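Local structure of Exo beta-1,2-glucooligosaccharide sophorohydrolase (non-reducing end) (Parabacteroides distasonis ATCC 8503, 5Z06) at residues A303-N306 and A310-N313; P239-Y244 and E312-R317; T518-N523 and V528-P533. The protein hydrolyses linear beta-1,2-glucan and beta-1,2-glucooligosaccharides of at least four glucose units, acting as an exo-type enzyme that releases sophorose from the non-reducing end. All blocks are in the same frame, centred on the assembly; numbering follows the deposited sequence.

Overall arrangement
Interactions 1 and 2 are neighbours, with centres about 9 Å apart; they share E312 and N313 and both end on the chain around strand 313-314. Interaction 3 is separate, its centre about 35 Å from that of interaction 1 and its nearest atoms about 15 Å from either. Interaction 2 is the most buried and wholly apolar, joining a beta sandwich to strand 313-314. Interaction 1 is local and only partly buried: an arginine lies on the backbone of its own loop, whose outer edge meets solvent. Interaction 3, also partly buried and farthest from the centre of the chain, sets a tyrosine of a small hairpin over an asparagine within the glycoamylase-like region.

Interaction 1 of 3, residues A303-N306 and A310-N313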
ATOM      1  N   ALA A 303      12.176  -4.733   2.961  1.00 26.81           N
ATOM      2  CA  ALA A 303      12.820  -4.616   1.660  1.00 27.48           C
ATOM      3  C   ALA A 303      12.894  -5.969   0.979  1.00 28.60           C
ATOM      4  O   ALA A 303      12.987  -7.010   1.635  1.00 28.58           O
ATOM      5  CB  ALA A 303      14.217  -4.044   1.787  1.00 27.95           C
ATOM      6  N   GLU A 304      12.811  -5.943  -0.348  1.00 27.13           N
ATOM      7  CA  GLU A 304      13.192  -7.088  -1.154  1.00 26.95           C
ATOM      8  C   GLU A 304      14.637  -7.365  -0.738  1.00 26.15           C
ATOM      9  O   GLU A 304      15.466  -6.469  -0.858  1.00 25.41           O
ATOM     10  CB  GLU A 304      13.045  -6.736  -2.647  1.00 27.23           C
ATOM     11  CG  GLU A 304      13.238  -7.864  -3.628  1.00 27.63           C
ATOM     12  CD  GLU A 304      14.630  -8.413  -3.608  1.00 26.31           C
ATOM     13  OE1 GLU A 304      15.579  -7.622  -3.858  1.00 27.15           O
ATOM     14  OE2 GLU A 304      14.781  -9.624  -3.318  1.00 27.00           O
ATOM     15  N   PRO A 305      14.928  -8.575  -0.188  1.00 28.92           N
ATOM     16  CA  PRO A 305      16.233  -8.831   0.468  1.00 30.60           C
ATOM     17  C   PRO A 305      17.457  -8.827  -0.443  1.00 30.25           C
ATOM     18  O   PRO A 305      18.538  -8.528   0.018  1.00 31.34           O
ATOM     19  CB  PRO A 305      16.055 -10.210   1.128  1.00 29.47           C
ATOM     20  CG  PRO A 305      14.917 -10.841   0.406  1.00 30.42           C
ATOM     21  CD  PRO A 305      14.015  -9.725  -0.035  1.00 29.68           C
ATOM     22  N   ASN A 306      17.307  -9.125  -1.723  1.00 32.79           N
ATOM     23  CA  ASN A 306      18.493  -9.231  -2.586  1.00 33.55           C
ATOM     24  C   ASN A 306      18.963  -7.843  -2.950  1.00 30.45           C
ATOM     25  O   ASN A 306      20.131  -7.531  -2.810  1.00 28.67           O
ATOM     26  CB  ASN A 306      18.213 -10.103  -3.804  1.00 38.38           C
ATOM     27  CG  ASN A 306      17.796 -11.512  -3.418  1.00 42.83           C
ATOM     28  OD1 ASN A 306      18.618 -12.420  -3.357  1.00 50.58           O
ATOM     29  ND2 ASN A 306      16.516 -11.692  -3.117  1.00 46.72           N
ATOM     30  N   ALA A 310      12.750  -1.185  -2.285  1.00 26.42           N
ATOM     31  CA  ALA A 310      11.375  -1.141  -1.860  1.00 26.60           C
ATOM     32  C   ALA A 310      10.493  -1.917  -2.782  1.00 26.73           C
ATOM     33  O   ALA A 310      10.486  -1.692  -3.978  1.00 25.99           O
ATOM     34  CB  ALA A 310      10.880   0.291  -1.776  1.00 25.66           C
ATOM     35  N   ARG A 311       9.708  -2.803  -2.198  1.00 26.23           N
ATOM     36  CA  ARG A 311       8.697  -3.464  -2.938  1.00 27.16           C
ATOM     37  C   ARG A 311       7.611  -2.484  -3.354  1.00 26.28           C
ATOM     38  O   ARG A 311       7.359  -1.496  -2.681  1.00 27.42           O
ATOM     39  CB  ARG A 311       8.157  -4.642  -2.126  1.00 29.35           C
ATOM     40  CG  ARG A 311       9.193  -5.741  -2.121  1.00 31.48           C
ATOM     41  CD  ARG A 311       8.672  -7.070  -1.691  1.00 33.83           C
ATOM     42  NE  ARG A 311       9.025  -7.284  -0.315  1.00 35.73           N
ATOM     43  CZ  ARG A 311       9.775  -8.265   0.185  1.00 31.75           C
ATOM     44  NH1 ARG A 311      10.276  -9.255  -0.543  1.00 31.88           N
ATOM     45  NH2 ARG A 311       9.979  -8.255   1.484  1.00 29.87           N
ATOM     46  N   GLU A 312       7.002  -2.747  -4.492  1.00 24.61           N
ATOM     47  CA  GLU A 312       5.884  -1.949  -4.935  1.00 25.98           C
ATOM     48  C   GLU A 312       4.825  -1.883  -3.850  1.00 26.28           C
ATOM     49  O   GLU A 312       4.296  -0.822  -3.557  1.00 27.96           O
ATOM     50  CB  GLU A 312       5.280  -2.534  -6.198  1.00 25.47           C
ATOM     51  CG  GLU A 312       3.955  -1.916  -6.641  1.00 26.45           C
ATOM     52  CD  GLU A 312       4.023  -0.485  -7.122  1.00 26.90           C
ATOM     53  OE1 GLU A 312       5.016   0.239  -6.850  1.00 27.76           O
ATOM     54  OE2 GLU A 312       3.047  -0.078  -7.807  1.00 27.16           O
ATOM     55  N   ASN A 313       4.505  -3.034  -3.287  1.00 25.61           N
ATOM     56  CA  ASN A 313       3.518  -3.106  -2.221  1.00 26.42           C
ATOM     57  C   ASN A 313       3.648  -4.433  -1.506  1.00 25.32           C
ATOM     58  O   ASN A 313       4.180  -5.390  -2.066  1.00 26.04           O
ATOM     59  CB  ASN A 313       2.073  -2.933  -2.753  1.00 26.29           C
ATOM     60  CG  ASN A 313       1.679  -4.012  -3.722  1.00 25.83           C
ATOM     61  OD1 ASN A 313       2.125  -4.010  -4.872  1.00 25.07           O
ATOM     62  ND2 ASN A 313       0.873  -4.964  -3.257  1.00 27.36           N
TER
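R311 lays a face of its guanidinium on the backbone of A303 and E304, within one irregular loop that leads from helix 284-297 to strand 313-314 and folds back close on itself. This is the tight side of the contact. NH1 of R311 sits 3.7 Å from E304 CA, and nearer the backbone of R311 the two side chains meet where E304 CB lies 4.0 Å from R311 CG. The arginine leaves its backbone with CG beside N (chi1 -73°), and a bend at chi3 turns the flat group over the A303-E304 peptide. Toward A303 and E304 the contact is van der Waals in kind: NH2 of R311 comes within 3.3 Å of A303 O, at an angle too poor for a hydrogen bond. The polar end of R311 is held from outside these segments, chiefly by NH1 to N318 O, with a weak bond from NH2 to G302 O.

The loose side begins at P305, an exposed residue whose CD only brushes R311 NH1, obliquely, at 3.8 Å, and whose carbonyl is held by K353. N306, also exposed, does not reach R311 and instead folds back on E304. The carboxylate of E304, a buried residue, is shared out, with OE1 bonded to S307 OG and OE2 taking two donors from N306. The backbone N of N306 approaches OE2 of E304 from above the carboxylate plane, while ND2 of N306 meets the syn lone pair of that oxygen almost straight on, at 2.7 Å.

Interaction 2 of 3, residues P239-Y244 and E312-R317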
ATOM      1  N   PRO A 239       3.022 -15.891   6.136  1.00 39.10           N
ATOM      2  CA  PRO A 239       4.504 -15.949   6.205  1.00 39.23           C
ATOM      3  C   PRO A 239       5.282 -14.730   5.658  1.00 37.42           C
ATOM      4  O   PRO A 239       6.400 -14.496   6.075  1.00 37.90           O
ATOM      5  CB  PRO A 239       4.852 -17.212   5.390  1.00 39.62           C
ATOM      6  CG  PRO A 239       3.572 -17.952   5.219  1.00 39.62           C
ATOM      7  CD  PRO A 239       2.488 -16.924   5.228  1.00 39.06           C
ATOM      8  N   TRP A 240       4.667 -13.975   4.752  1.00 37.22           N
ATOM      9  CA  TRP A 240       5.195 -12.696   4.235  1.00 38.73           C
ATOM     10  C   TRP A 240       5.168 -11.541   5.246  1.00 41.95           C
ATOM     11  O   TRP A 240       5.743 -10.481   4.994  1.00 40.71           O
ATOM     12  CB  TRP A 240       4.472 -12.273   2.929  1.00 36.98           C
ATOM     13  CG  TRP A 240       2.952 -12.312   2.956  1.00 37.40           C
ATOM     14  CD1 TRP A 240       2.152 -13.345   2.534  1.00 38.63           C
ATOM     15  CD2 TRP A 240       2.063 -11.278   3.398  1.00 36.66           C
ATOM     16  NE1 TRP A 240       0.820 -13.015   2.701  1.00 39.51           N
ATOM     17  CE2 TRP A 240       0.742 -11.754   3.229  1.00 38.93           C
ATOM     18  CE3 TRP A 240       2.251  -9.998   3.912  1.00 38.88           C
ATOM     19  CZ2 TRP A 240      -0.381 -10.992   3.570  1.00 41.49           C
ATOM     20  CZ3 TRP A 240       1.135  -9.240   4.261  1.00 40.89           C
ATOM     21  CH2 TRP A 240      -0.165  -9.737   4.083  1.00 41.98           C
ATOM     22  N   MET A 241       4.525 -11.744   6.391  1.00 43.47           N
ATOM     23  CA  MET A 241       4.562 -10.775   7.471  1.00 45.12           C
ATOM     24  C   MET A 241       5.089 -11.465   8.742  1.00 44.72           C
ATOM     25  O   MET A 241       4.364 -12.225   9.365  1.00 54.23           O
ATOM     26  CB  MET A 241       3.140 -10.214   7.645  1.00 45.61           C
ATOM     27  CG  MET A 241       2.977  -9.001   8.535  1.00 47.53           C
ATOM     28  SD  MET A 241       3.942  -7.568   8.058  1.00 50.78           S
ATOM     29  CE  MET A 241       3.163  -7.186   6.499  1.00 51.02           C
ATOM     30  N   ASN A 242       6.342 -11.189   9.117  1.00 40.81           N
ATOM     31  CA  ASN A 242       6.958 -11.680  10.365  1.00 40.24           C
ATOM     32  C   ASN A 242       6.734 -10.738  11.548  1.00 38.52           C
ATOM     33  O   ASN A 242       7.615 -10.510  12.398  1.00 36.07           O
ATOM     34  CB  ASN A 242       8.462 -11.881  10.175  1.00 41.18           C
ATOM     35  CG  ASN A 242       8.776 -12.922   9.129  1.00 44.23           C
ATOM     36  OD1 ASN A 242       8.075 -13.942   8.989  1.00 45.28           O
ATOM     37  ND2 ASN A 242       9.827 -12.666   8.370  1.00 46.02           N
ATOM     38  N   ARG A 243       5.519 -10.232  11.624  1.00 34.71           N
ATOM     39  CA  ARG A 243       5.241  -9.108  12.443  1.00 32.68           C
ATOM     40  C   ARG A 243       3.775  -9.064  12.704  1.00 30.16           C
ATOM     41  O   ARG A 243       2.999  -9.366  11.812  1.00 33.72           O
ATOM     42  CB  ARG A 243       5.613  -7.866  11.665  1.00 34.60           C
ATOM     43  CG  ARG A 243       6.283  -6.902  12.542  1.00 33.71           C
ATOM     44  CD  ARG A 243       6.538  -5.586  11.839  1.00 31.01           C
ATOM     45  NE  ARG A 243       7.887  -5.232  12.176  1.00 28.25           N
ATOM     46  CZ  ARG A 243       8.311  -4.907  13.390  1.00 26.96           C
ATOM     47  NH1 ARG A 243       7.484  -4.791  14.420  1.00 27.61           N
ATOM     48  NH2 ARG A 243       9.586  -4.643  13.552  1.00 26.08           N
ATOM     49  N   TYR A 244       3.386  -8.665  13.903  1.00 27.65           N
ATOM     50  CA  TYR A 244       1.984  -8.494  14.191  1.00 28.02           C
ATOM     51  C   TYR A 244       1.778  -7.261  15.045  1.00 28.11           C
ATOM     52  O   TYR A 244       2.511  -7.037  16.013  1.00 27.91           O
ATOM     53  CB  TYR A 244       1.410  -9.737  14.863  1.00 27.69           C
ATOM     54  CG  TYR A 244       0.030  -9.487  15.378  1.00 27.52           C
ATOM     55  CD1 TYR A 244      -1.009  -9.204  14.496  1.00 28.15           C
ATOM     56  CD2 TYR A 244      -0.234  -9.481  16.744  1.00 27.79           C
ATOM     57  CE1 TYR A 244      -2.285  -8.937  14.953  1.00 28.18           C
ATOM     58  CE2 TYR A 244      -1.508  -9.239  17.214  1.00 27.91           C
ATOM     59  CZ  TYR A 244      -2.522  -8.964  16.323  1.00 27.71           C
ATOM     60  OH  TYR A 244      -3.763  -8.718  16.815  1.00 28.76           O
ATOM     61  N   GLU A 312       7.002  -2.747  -4.492  1.00 24.61           N
ATOM     62  CA  GLU A 312       5.884  -1.949  -4.935  1.00 25.98           C
ATOM     63  C   GLU A 312       4.825  -1.883  -3.850  1.00 26.28           C
ATOM     64  O   GLU A 312       4.296  -0.822  -3.557  1.00 27.96           O
ATOM     65  CB  GLU A 312       5.280  -2.534  -6.198  1.00 25.47           C
ATOM     66  CG  GLU A 312       3.955  -1.916  -6.641  1.00 26.45           C
ATOM     67  CD  GLU A 312       4.023  -0.485  -7.122  1.00 26.90           C
ATOM     68  OE1 GLU A 312       5.016   0.239  -6.850  1.00 27.76           O
ATOM     69  OE2 GLU A 312       3.047  -0.078  -7.807  1.00 27.16           O
ATOM     70  N   ASN A 313       4.505  -3.034  -3.287  1.00 25.61           N
ATOM     71  CA  ASN A 313       3.518  -3.106  -2.221  1.00 26.42           C
ATOM     72  C   ASN A 313       3.648  -4.433  -1.506  1.00 25.32           C
ATOM     73  O   ASN A 313       4.180  -5.390  -2.066  1.00 26.04           O
ATOM     74  CB  ASN A 313       2.073  -2.933  -2.753  1.00 26.29           C
ATOM     75  CG  ASN A 313       1.679  -4.012  -3.722  1.00 25.83           C
ATOM     76  OD1 ASN A 313       2.125  -4.010  -4.872  1.00 25.07           O
ATOM     77  ND2 ASN A 313       0.873  -4.964  -3.257  1.00 27.36           N
ATOM     78  N   ILE A 314       3.134  -4.457  -0.280  1.00 25.98           N
ATOM     79  CA  ILE A 314       3.075  -5.653   0.565  1.00 25.74           C
ATOM     80  C   ILE A 314       1.641  -5.764   1.110  1.00 26.42           C
ATOM     81  O   ILE A 314       1.126  -4.788   1.702  1.00 25.28           O
ATOM     82  CB  ILE A 314       4.105  -5.565   1.716  1.00 25.56           C
ATOM     83  CG1 ILE A 314       5.515  -5.264   1.148  1.00 25.34           C
ATOM     84  CG2 ILE A 314       4.104  -6.837   2.561  1.00 26.25           C
ATOM     85  CD1 ILE A 314       6.616  -5.179   2.205  1.00 24.21           C
ATOM     86  N   PRO A 315       0.973  -6.900   0.899  1.00 25.92           N
ATOM     87  CA  PRO A 315       1.486  -8.030   0.147  1.00 25.98           C
ATOM     88  C   PRO A 315       1.366  -7.785  -1.342  1.00 26.81           C
ATOM     89  O   PRO A 315       0.300  -7.387  -1.826  1.00 28.72           O
ATOM     90  CB  PRO A 315       0.570  -9.165   0.563  1.00 26.76           C
ATOM     91  CG  PRO A 315      -0.742  -8.498   0.869  1.00 26.60           C
ATOM     92  CD  PRO A 315      -0.374  -7.171   1.445  1.00 27.54           C
ATOM     93  N   GLY A 316       2.457  -8.008  -2.060  1.00 26.34           N
ATOM     94  CA  GLY A 316       2.480  -7.839  -3.510  1.00 26.57           C
ATOM     95  C   GLY A 316       3.407  -8.863  -4.131  1.00 28.19           C
ATOM     96  O   GLY A 316       3.492  -9.993  -3.643  1.00 29.17           O
ATOM     97  N   ARG A 317       4.080  -8.476  -5.210  1.00 27.43           N
ATOM     98  CA  ARG A 317       5.160  -9.275  -5.762  1.00 29.67           C
ATOM     99  C   ARG A 317       6.234  -9.360  -4.720  1.00 30.45           C
ATOM    100  O   ARG A 317       6.572  -8.370  -4.082  1.00 33.69           O
ATOM    101  CB  ARG A 317       5.751  -8.643  -7.012  1.00 28.83           C
ATOM    102  CG  ARG A 317       4.757  -8.555  -8.142  1.00 29.81           C
ATOM    103  CD  ARG A 317       4.345  -9.935  -8.635  1.00 30.28           C
ATOM    104  NE  ARG A 317       3.506  -9.755  -9.806  1.00 28.57           N
ATOM    105  CZ  ARG A 317       3.963  -9.569 -11.041  1.00 29.37           C
ATOM    106  NH1 ARG A 317       5.271  -9.563 -11.300  1.00 30.74           N
ATOM    107  NH2 ARG A 317       3.100  -9.394 -12.028  1.00 28.98           N
TER
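W240 and P315 bring the two backbones nearest, yet their CA atoms remain 7.2 Å apart, and a cis peptide bond before P315 kinks the chain just where strand 313-314 ends. Side chains bridge the distance. P315 lies on a face of the W240 indole in a CH-pi contact: its CB stands 3.5 Å from the centroid of the six-membered ring of W240, only 5° off the ring normal. CG of P315 reaches toward the far corner of that ring, 3.5 Å from W240 CH2, so the proline covers the benzo half of the indole. The tryptophan has CG between its backbone N and carbonyl carbon (chi1 49°), which swings the indole across to the proline. I314 adds its CG2 branch at a slant to the ring, 3.9 Å from W240 CE3. The same methyl meets M241 CE at 4.1 Å, the thioether chain bending at chi2 and chi3 to bring its end there.

Y6 packs edge-to-face with W240 and also touches P315. W240 and M241 lie on the crossing from strand 232-237 to strand 243-247, which belong to the two sheets of a sandwich consistent with a fibronectin type III-like fold. On the facing side, strand 313-314 pairs with strand 663-664 through I314 and F663, and strand 320-322 packs against E312; the contact thus joins the sandwich to the edge of the helical region that follows.

Interaction 3 of 3, residues T518-N523 and V528-P533; sequences TYYGEN and VSNGGP
Y519 meets N530 through a CH-pi contact: N530 CB lies over the centre of the tyrosine ring, 3.5 Å from its centroid and 12° off the normal. With its CG between backbone N and carbonyl carbon (chi1 64°), N530 offers CB to the ring and carries its amide off beyond it, the two planes 72° apart. Van der Waals contact extends to the next tyrosine, where N530 ND2 comes to the edge of the Y520 ring at 4.0 Å from CE2. Y520 also packs against I566 and Y570 of helix 556-573. The amide nitrogen of N530 has its bond with P602 O.

Both partners sit at turns. Segment 518-523 is a two-residue beta hairpin with a type I' turn from Y519 to E522, closed by backbone bonds in both directions between those residues, while N530 occupies the third position of a type II' turn from V528 to G531. At the open end of the hairpin, N523 ND2 donates to T518 OG1 at 3.1 Å.

Among the polar atoms, Y519 OH passes 3.1 Å from S529 O, but its hydrogen bonds go to D509 OD2 and N515 ND2. Replacing Y519 with an alanine would probably open a gap over N530 CB and leave D509 and N515 without the hydroxyl they share. S529 is also bonded to D509 through the backbone, and E522 forms a salt bridge with K565 of helix 556-573.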
ATOM      1  N   THR A 518      -8.517  31.110  -6.566  1.00 33.28           N
ATOM      2  CA  THR A 518      -8.573  30.966  -5.125  1.00 32.22           C
ATOM      3  C   THR A 518      -9.474  29.780  -4.765  1.00 31.20           C
ATOM      4  O   THR A 518     -10.555  29.617  -5.330  1.00 29.26           O
ATOM      5  CB  THR A 518      -9.079  32.252  -4.467  1.00 30.31           C
ATOM      6  OG1 THR A 518      -8.150  33.298  -4.750  1.00 34.54           O
ATOM      7  CG2 THR A 518      -9.171  32.110  -2.942  1.00 30.69           C
ATOM      8  N   TYR A 519      -9.006  28.976  -3.808  1.00 30.47           N
ATOM      9  CA  TYR A 519      -9.721  27.803  -3.297  1.00 30.08           C
ATOM     10  C   TYR A 519      -9.626  27.868  -1.807  1.00 31.88           C
ATOM     11  O   TYR A 519      -8.519  27.970  -1.258  1.00 33.76           O
ATOM     12  CB  TYR A 519      -9.067  26.508  -3.777  1.00 29.83           C
ATOM     13  CG  TYR A 519      -8.855  26.486  -5.254  1.00 29.73           C
ATOM     14  CD1 TYR A 519      -9.888  26.134  -6.127  1.00 28.93           C
ATOM     15  CD2 TYR A 519      -7.634  26.869  -5.790  1.00 30.58           C
ATOM     16  CE1 TYR A 519      -9.685  26.130  -7.496  1.00 29.86           C
ATOM     17  CE2 TYR A 519      -7.421  26.869  -7.153  1.00 30.43           C
ATOM     18  CZ  TYR A 519      -8.436  26.506  -7.995  1.00 28.77           C
ATOM     19  OH  TYR A 519      -8.171  26.530  -9.326  1.00 29.18           O
ATOM     20  N   TYR A 520     -10.776  27.841  -1.143  1.00 33.27           N
ATOM     21  CA  TYR A 520     -10.824  27.854   0.312  1.00 32.33           C
ATOM     22  C   TYR A 520      -9.969  29.005   0.817  1.00 33.89           C
ATOM     23  O   TYR A 520      -9.209  28.873   1.784  1.00 32.77           O
ATOM     24  CB  TYR A 520     -10.378  26.492   0.866  1.00 31.89           C
ATOM     25  CG  TYR A 520     -11.127  25.394   0.154  1.00 31.88           C
ATOM     26  CD1 TYR A 520     -12.446  25.107   0.487  1.00 30.93           C
ATOM     27  CD2 TYR A 520     -10.561  24.710  -0.907  1.00 30.45           C
ATOM     28  CE1 TYR A 520     -13.172  24.163  -0.201  1.00 29.87           C
ATOM     29  CE2 TYR A 520     -11.284  23.739  -1.582  1.00 31.07           C
ATOM     30  CZ  TYR A 520     -12.598  23.487  -1.227  1.00 30.04           C
ATOM     31  OH  TYR A 520     -13.348  22.540  -1.875  1.00 31.09           O
ATOM     32  N   GLY A 521     -10.077  30.137   0.116  1.00 33.62           N
ATOM     33  CA  GLY A 521      -9.399  31.362   0.524  1.00 34.49           C
ATOM     34  C   GLY A 521      -7.920  31.455   0.250  1.00 33.95           C
ATOM     35  O   GLY A 521      -7.320  32.496   0.546  1.00 36.19           O
ATOM     36  N   GLU A 522      -7.337  30.387  -0.309  1.00 35.53           N
ATOM     37  CA  GLU A 522      -5.929  30.337  -0.655  1.00 35.44           C
ATOM     38  C   GLU A 522      -5.790  30.565  -2.135  1.00 34.70           C
ATOM     39  O   GLU A 522      -6.296  29.775  -2.934  1.00 33.52           O
ATOM     40  CB  GLU A 522      -5.328  28.983  -0.313  1.00 36.91           C
ATOM     41  CG  GLU A 522      -5.269  28.694   1.174  1.00 39.58           C
ATOM     42  CD  GLU A 522      -4.350  29.619   1.922  1.00 41.99           C
ATOM     43  OE1 GLU A 522      -3.425  30.171   1.307  1.00 45.06           O
ATOM     44  OE2 GLU A 522      -4.544  29.797   3.138  1.00 47.74           O
ATOM     45  N   ASN A 523      -5.090  31.641  -2.491  1.00 34.70           N
ATOM     46  CA  ASN A 523      -4.785  31.901  -3.858  1.00 33.58           C
ATOM     47  C   ASN A 523      -3.615  31.064  -4.337  1.00 32.55           C
ATOM     48  O   ASN A 523      -2.488  31.252  -3.894  1.00 31.15           O
ATOM     49  CB  ASN A 523      -4.451  33.341  -4.108  1.00 34.53           C
ATOM     50  CG  ASN A 523      -4.367  33.597  -5.571  1.00 35.88           C
ATOM     51  OD1 ASN A 523      -3.308  33.451  -6.163  1.00 38.23           O
ATOM     52  ND2 ASN A 523      -5.511  33.817  -6.189  1.00 37.32           N
ATOM     53  N   VAL A 528      -2.487  22.694 -11.381  1.00 31.40           N
ATOM     54  CA  VAL A 528      -3.657  22.260 -12.105  1.00 29.64           C
ATOM     55  C   VAL A 528      -4.760  22.143 -11.086  1.00 29.68           C
ATOM     56  O   VAL A 528      -4.551  21.628  -9.976  1.00 27.59           O
ATOM     57  CB  VAL A 528      -3.439  20.885 -12.735  1.00 30.30           C
ATOM     58  CG1 VAL A 528      -4.745  20.333 -13.310  1.00 30.09           C
ATOM     59  CG2 VAL A 528      -2.375  20.977 -13.824  1.00 30.92           C
ATOM     60  N   SER A 529      -5.941  22.614 -11.466  1.00 28.74           N
ATOM     61  CA  SER A 529      -7.108  22.508 -10.615  1.00 28.04           C
ATOM     62  C   SER A 529      -6.768  23.116  -9.260  1.00 29.13           C
ATOM     63  O   SER A 529      -6.105  24.168  -9.236  1.00 31.87           O
ATOM     64  CB  SER A 529      -7.574  21.055 -10.555  1.00 28.50           C
ATOM     65  OG  SER A 529      -8.843  20.990  -9.963  1.00 28.78           O
ATOM     66  N   ASN A 530      -7.189  22.505  -8.145  1.00 29.71           N
ATOM     67  CA  ASN A 530      -6.814  23.017  -6.832  1.00 29.04           C
ATOM     68  C   ASN A 530      -5.606  22.319  -6.221  1.00 29.01           C
ATOM     69  O   ASN A 530      -5.391  22.416  -5.018  1.00 28.91           O
ATOM     70  CB  ASN A 530      -8.015  23.099  -5.864  1.00 30.53           C
ATOM     71  CG  ASN A 530      -8.618  21.754  -5.524  1.00 29.06           C
ATOM     72  OD1 ASN A 530      -8.181  20.712  -6.002  1.00 28.99           O
ATOM     73  ND2 ASN A 530      -9.636  21.781  -4.676  1.00 28.77           N
ATOM     74  N   GLY A 531      -4.799  21.665  -7.063  1.00 28.45           N
ATOM     75  CA  GLY A 531      -3.504  21.112  -6.663  1.00 29.40           C
ATOM     76  C   GLY A 531      -3.245  19.682  -7.104  1.00 30.21           C
ATOM     77  O   GLY A 531      -2.097  19.231  -7.111  1.00 28.48           O
ATOM     78  N   GLY A 532      -4.314  18.967  -7.463  1.00 29.27           N
ATOM     79  CA  GLY A 532      -4.208  17.596  -7.856  1.00 28.80           C
ATOM     80  C   GLY A 532      -4.111  16.713  -6.620  1.00 29.04           C
ATOM     81  O   GLY A 532      -4.307  17.177  -5.486  1.00 28.33           O
ATOM     82  N   PRO A 533      -3.828  15.419  -6.832  1.00 28.92           N
ATOM     83  CA  PRO A 533      -3.572  14.556  -5.699  1.00 28.84           C
ATOM     84  C   PRO A 533      -2.491  15.163  -4.847  1.00 28.13           C
ATOM     85  O   PRO A 533      -1.518  15.722  -5.375  1.00 26.04           O
ATOM     86  CB  PRO A 533      -3.077  13.263  -6.334  1.00 29.74           C
ATOM     87  CG  PRO A 533      -3.531  13.313  -7.755  1.00 29.34           C
ATOM     88  CD  PRO A 533      -3.573  14.755  -8.115  1.00 28.56           C
TER